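Local coordinates for adenosylmethionine-8-amino-7-oxononanoate aminotransferase (Methanocaldococcus jannaschii, PDB 6ZHK), which probably transfers the amino group of S-adenosyl-L-methionine to 7-keto-8-aminopelargonic acid, a pyridoxal-phosphate-dependent step of biotin biosynthesis, at residues Leu291-Leu303 with Leu308-Tyr320. Numbering follows the deposited sequence. Where two conformers were deposited one is given.
Sequences LEKPDILCLGKGL and LPLAATLTTDEIY
Ile296 chi1 of -53° sets CG1 beside the backbone N and leaves CG2 anti to it, facing Thr313 CG2, which is likewise opposite its N; the two methyls meet tightly at 3.4 Å. They sit on an antiparallel beta hairpin, 296-299 with 311-315, within the seven-stranded mixed sheet of this class-III aminotransferase. Helix 122-140 packs on this face, touching Ile296 and Cys298 through Ala129, and its Ala125 O is hydrogen-bonded to Thr313 OG1. Leu297 and Leu314 form a hydrogen-bonded pair, Leu297 N to Leu314 O at 2.9 Å and Leu314 N to Leu297 O at 2.8 Å, both in the carbonyl plane. The next such pair is less even: Leu299 N runs nearly straight onto Ala312 O, whereas Ala312 N stands above the carbonyl plane of Leu299 O. Where strand 296-299 runs out, the side chains of Leu303 and Leu310 cross obliquely, Leu303 CD2 lying 3.7 Å from Leu310 CG. Just before Leu303 comes Lys301, the predicted cofactor-attachment lysine, here without cofactor; its NZ is hydrogen-bonded to Ile62 O and to Thr338 OG1 of the second subunit. At the far end Thr316 caps helix 317-321 by accepting from Ile319 N. Asp295 OD2 takes a hydrogen bond from Phe265 N, while OD1 pairs with Lys293 NZ and, through one water, with Thr316 OG1, 2.7 Å from that water.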
loop_
_atom_site.group_PDB
_atom_site.type_symbol
_atom_site.label_atom_id
_atom_site.label_comp_id
_atom_site.label_asym_id
_atom_site.label_seq_id
_atom_site.Cartn_x
_atom_site.Cartn_y
_atom_site.Cartn_z
ATOM N N LEU A 291 -8.655 -16.517 -25.328
ATOM C CA LEU A 291 -8.736 -15.111 -25.679
ATOM C C LEU A 291 -7.496 -14.358 -25.215
ATOM O O LEU A 291 -7.266 -13.250 -25.680
ATOM C CB LEU A 291 -9.968 -14.468 -25.022
ATOM C CG LEU A 291 -11.328 -14.913 -25.584
ATOM C CD1 LEU A 291 -12.466 -14.434 -24.690
ATOM C CD2 LEU A 291 -11.517 -14.376 -26.992
ATOM N N GLU A 292 -6.658 -15.023 -24.417
ATOM C CA GLU A 292 -5.502 -14.381 -23.807
ATOM C C GLU A 292 -5.993 -13.161 -23.029
ATOM O O GLU A 292 -5.378 -12.109 -23.110
ATOM C CB GLU A 292 -4.374 -14.103 -24.823
ATOM C CG GLU A 292 -3.769 -15.419 -25.320
ATOM C CD GLU A 292 -2.806 -15.334 -26.483
ATOM O OE1 GLU A 292 -2.056 -14.362 -26.548
ATOM O OE2 GLU A 292 -2.795 -16.283 -27.292
ATOM N N LYS A 293 -7.103 -13.327 -22.275
ATOM C CA LYS A 293 -7.567 -12.246 -21.411
ATOM C C LYS A 293 -7.678 -12.790 -20.007
ATOM O O LYS A 293 -7.912 -13.991 -19.808
ATOM C CB LYS A 293 -8.929 -11.759 -21.888
ATOM C CG LYS A 293 -8.868 -11.078 -23.244
ATOM C CD LYS A 293 -8.321 -9.666 -23.091
ATOM C CE LYS A 293 -8.153 -8.946 -24.407
ATOM N NZ LYS A 293 -6.778 -9.180 -24.926
ATOM N N PRO A 294 -7.522 -11.964 -18.956
ATOM C CA PRO A 294 -7.282 -10.531 -19.072
ATOM C C PRO A 294 -5.854 -10.203 -19.479
ATOM O O PRO A 294 -4.956 -11.003 -19.283
ATOM C CB PRO A 294 -7.436 -10.076 -17.613
ATOM C CG PRO A 294 -6.884 -11.249 -16.795
ATOM C CD PRO A 294 -7.477 -12.439 -17.585
ATOM N N ASP A 295 -5.646 -8.947 -19.905
ATOM C CA ASP A 295 -4.327 -8.440 -20.216
ATOM C C ASP A 295 -3.544 -8.152 -18.956
ATOM O O ASP A 295 -2.318 -8.281 -18.939
ATOM C CB ASP A 295 -4.441 -7.122 -20.996
ATOM C CG ASP A 295 -5.179 -7.376 -22.287
ATOM O OD1 ASP A 295 -4.530 -7.981 -23.184
ATOM O OD2 ASP A 295 -6.389 -7.057 -22.347
ATOM N N ILE A 296 -4.260 -7.809 -17.904
ATOM C CA ILE A 296 -3.605 -7.518 -16.638
ATOM C C ILE A 296 -4.468 -8.150 -15.548
ATOM O O ILE A 296 -5.666 -8.024 -15.580
ATOM C CB ILE A 296 -3.492 -5.999 -16.387
ATOM C CG1 ILE A 296 -2.843 -5.244 -17.549
ATOM C CG2 ILE A 296 -2.804 -5.715 -15.063
ATOM C CD1 ILE A 296 -2.567 -3.758 -17.193
ATOM N N LEU A 297 -3.834 -8.844 -14.612
ATOM C CA LEU A 297 -4.432 -9.579 -13.499
ATOM C C LEU A 297 -3.882 -8.959 -12.208
ATOM O O LEU A 297 -2.671 -8.936 -12.044
ATOM C CB LEU A 297 -4.004 -11.052 -13.587
ATOM C CG LEU A 297 -4.444 -11.933 -12.382
ATOM C CD1 LEU A 297 -5.981 -11.966 -12.332
ATOM C CD2 LEU A 297 -3.840 -13.336 -12.486
ATOM N N CYS A 298 -4.777 -8.577 -11.265
ATOM C CA CYS A 298 -4.356 -8.041 -9.980
ATOM C C CYS A 298 -4.606 -9.094 -8.894
ATOM O O CYS A 298 -5.665 -9.686 -8.873
ATOM C CB CYS A 298 -5.144 -6.796 -9.622
ATOM S SG CYS A 298 -4.870 -5.529 -10.900
ATOM N N LEU A 299 -3.610 -9.338 -8.024
ATOM C CA LEU A 299 -3.682 -10.321 -6.932
ATOM C C LEU A 299 -3.296 -9.660 -5.609
ATOM O O LEU A 299 -2.614 -8.650 -5.571
ATOM C CB LEU A 299 -2.684 -11.433 -7.209
ATOM C CG LEU A 299 -2.869 -12.160 -8.549
ATOM C CD1 LEU A 299 -1.779 -13.200 -8.766
ATOM C CD2 LEU A 299 -4.245 -12.817 -8.569
ATOM N N GLY A 300 -3.761 -10.248 -4.503
ATOM C CA GLY A 300 -3.468 -9.694 -3.192
ATOM C C GLY A 300 -4.083 -10.644 -2.147
ATOM O O GLY A 300 -4.346 -11.814 -2.440
ATOM N N LYS A 301 -4.369 -10.113 -0.957
ATOM C CA LYS A 301 -5.050 -10.801 0.137
ATOM C C LYS A 301 -4.463 -12.182 0.360
ATOM O O LYS A 301 -3.466 -12.258 1.041
ATOM C CB LYS A 301 -6.572 -10.888 -0.050
ATOM C CG LYS A 301 -7.323 -9.598 0.177
ATOM C CD LYS A 301 -8.830 -9.693 -0.159
ATOM C CE LYS A 301 -9.539 -8.358 -0.184
ATOM N NZ LYS A 301 -9.626 -7.806 1.173
ATOM N N GLY A 302 -5.060 -13.240 -0.244
ATOM C CA GLY A 302 -4.675 -14.614 0.078
ATOM C C GLY A 302 -3.286 -15.027 -0.428
ATOM O O GLY A 302 -2.820 -16.122 -0.124
ATOM N N LEU A 303 -2.671 -14.170 -1.262
ATOM C CA LEU A 303 -1.342 -14.388 -1.784
ATOM C C LEU A 303 -0.382 -14.899 -0.700
ATOM O O LEU A 303 0.417 -15.790 -0.995
ATOM C CB LEU A 303 -0.907 -13.100 -2.496
ATOM C CG LEU A 303 0.495 -13.044 -3.057
ATOM C CD1 LEU A 303 0.785 -14.167 -4.067
ATOM C CD2 LEU A 303 0.656 -11.724 -3.792
ATOM N N LEU A 308 0.618 -11.594 5.607
ATOM C CA LEU A 308 1.345 -10.346 5.359
ATOM C C LEU A 308 0.745 -9.636 4.118
ATOM O O LEU A 308 0.126 -10.255 3.233
ATOM C CB LEU A 308 2.833 -10.683 5.106
ATOM C CG LEU A 308 3.726 -10.876 6.331
ATOM C CD1 LEU A 308 5.067 -11.503 5.903
ATOM C CD2 LEU A 308 3.991 -9.521 7.035
ATOM N N PRO A 309 0.986 -8.330 3.983
ATOM C CA PRO A 309 0.510 -7.559 2.834
ATOM C C PRO A 309 1.444 -7.723 1.644
ATOM O O PRO A 309 2.375 -6.950 1.451
ATOM C CB PRO A 309 0.485 -6.118 3.372
ATOM C CG PRO A 309 1.608 -6.076 4.307
ATOM C CD PRO A 309 1.584 -7.434 5.006
ATOM N N LEU A 310 1.059 -8.634 0.750
ATOM C CA LEU A 310 1.675 -8.629 -0.573
ATOM C C LEU A 310 0.617 -8.524 -1.667
ATOM O O LEU A 310 -0.453 -9.115 -1.555
ATOM C CB LEU A 310 2.513 -9.898 -0.761
ATOM C CG LEU A 310 3.343 -9.932 -2.050
ATOM C CD1 LEU A 310 4.371 -8.791 -2.038
ATOM C CD2 LEU A 310 4.064 -11.279 -2.138
ATOM N N ALA A 311 0.924 -7.757 -2.713
ATOM C CA ALA A 311 0.071 -7.798 -3.881
ATOM C C ALA A 311 0.936 -7.891 -5.138
ATOM O O ALA A 311 2.157 -7.725 -5.087
ATOM C CB ALA A 311 -0.857 -6.633 -3.867
ATOM N N ALA A 312 0.305 -8.267 -6.260
ATOM C CA ALA A 312 1.025 -8.331 -7.536
ATOM C C ALA A 312 0.117 -7.924 -8.691
ATOM O O ALA A 312 -1.107 -8.172 -8.669
ATOM C CB ALA A 312 1.475 -9.774 -7.744
ATOM N N THR A 313 0.712 -7.280 -9.702
ATOM C CA THR A 313 -0.015 -7.009 -10.929
ATOM C C THR A 313 0.711 -7.771 -12.039
ATOM O O THR A 313 1.879 -7.538 -12.293
ATOM C CB THR A 313 0.049 -5.492 -11.221
ATOM O OG1 THR A 313 -0.434 -4.800 -10.056
ATOM C CG2 THR A 313 -0.751 -5.118 -12.450
ATOM N N LEU A 314 0.030 -8.722 -12.658
ATOM C CA LEU A 314 0.665 -9.497 -13.701
ATOM C C LEU A 314 0.169 -9.003 -15.075
ATOM O O LEU A 314 -1.015 -8.718 -15.235
ATOM C CB LEU A 314 0.234 -10.969 -13.499
ATOM C CG LEU A 314 1.186 -11.757 -12.622
ATOM C CD1 LEU A 314 1.148 -11.304 -11.152
ATOM C CD2 LEU A 314 1.080 -13.263 -12.851
ATOM N N THR A 315 1.062 -8.972 -16.079
ATOM C CA THR A 315 0.711 -8.485 -17.413
ATOM C C THR A 315 1.309 -9.420 -18.488
ATOM O O THR A 315 2.112 -10.330 -18.188
ATOM C CB THR A 315 1.219 -7.052 -17.683
ATOM O OG1 THR A 315 2.619 -7.140 -17.936
ATOM C CG2 THR A 315 1.111 -6.125 -16.492
ATOM N N THR A 316 0.868 -9.167 -19.717
ATOM C CA THR A 316 1.328 -9.786 -20.947
ATOM C C THR A 316 2.660 -9.162 -21.320
ATOM O O THR A 316 2.992 -8.093 -20.812
ATOM C CB THR A 316 0.324 -9.558 -22.076
ATOM O OG1 THR A 316 0.253 -8.132 -22.247
ATOM C CG2 THR A 316 -1.024 -10.161 -21.740
ATOM N N ASP A 317 3.439 -9.861 -22.153
ATOM C CA ASP A 317 4.660 -9.235 -22.637
ATOM C C ASP A 317 4.324 -8.032 -23.526
ATOM O O ASP A 317 5.147 -7.107 -23.646
ATOM C CB ASP A 317 5.518 -10.214 -23.450
ATOM C CG ASP A 317 6.283 -11.207 -22.578
ATOM O OD1 ASP A 317 6.348 -11.028 -21.345
ATOM O OD2 ASP A 317 6.838 -12.132 -23.180
ATOM N N GLU A 318 3.146 -8.084 -24.170
ATOM C CA GLU A 318 2.760 -7.004 -25.074
ATOM C C GLU A 318 2.742 -5.678 -24.296
ATOM O O GLU A 318 3.287 -4.671 -24.724
ATOM C CB GLU A 318 1.419 -7.316 -25.747
ATOM C CG GLU A 318 0.753 -6.124 -26.453
ATOM C CD GLU A 318 1.407 -5.396 -27.637
ATOM O OE1 GLU A 318 2.321 -6.008 -28.280
ATOM O OE2 GLU A 318 1.019 -4.183 -27.935
ATOM N N ILE A 319 2.174 -5.722 -23.107
ATOM C CA ILE A 319 2.091 -4.498 -22.324
ATOM C C ILE A 319 3.485 -4.079 -21.862
ATOM O O ILE A 319 3.866 -2.924 -22.022
ATOM C CB ILE A 319 1.097 -4.668 -21.170
ATOM C CG1 ILE A 319 -0.343 -4.751 -21.706
ATOM C CG2 ILE A 319 1.292 -3.569 -20.084
ATOM C CD1 ILE A 319 -0.821 -3.586 -22.527
ATOM N N TYR A 320 4.227 -5.027 -21.281
ATOM C CA TYR A 320 5.541 -4.786 -20.735
ATOM C C TYR A 320 6.461 -4.183 -21.818
ATOM O O TYR A 320 7.280 -3.295 -21.571
ATOM C CB TYR A 320 6.058 -6.139 -20.215
ATOM C CG TYR A 320 7.519 -6.254 -19.834
ATOM C CD1 TYR A 320 8.511 -6.471 -20.795
ATOM C CD2 TYR A 320 7.910 -6.232 -18.487
ATOM C CE1 TYR A 320 9.855 -6.616 -20.431
ATOM C CE2 TYR A 320 9.235 -6.419 -18.107
ATOM C CZ TYR A 320 10.205 -6.616 -19.086
ATOM O OH TYR A 320 11.482 -6.852 -18.713
HETATM O O HOH W 1 -1.812 -7.508 -23.791
HETATM O O HOH W 2 -1.210 -10.982 0.282
#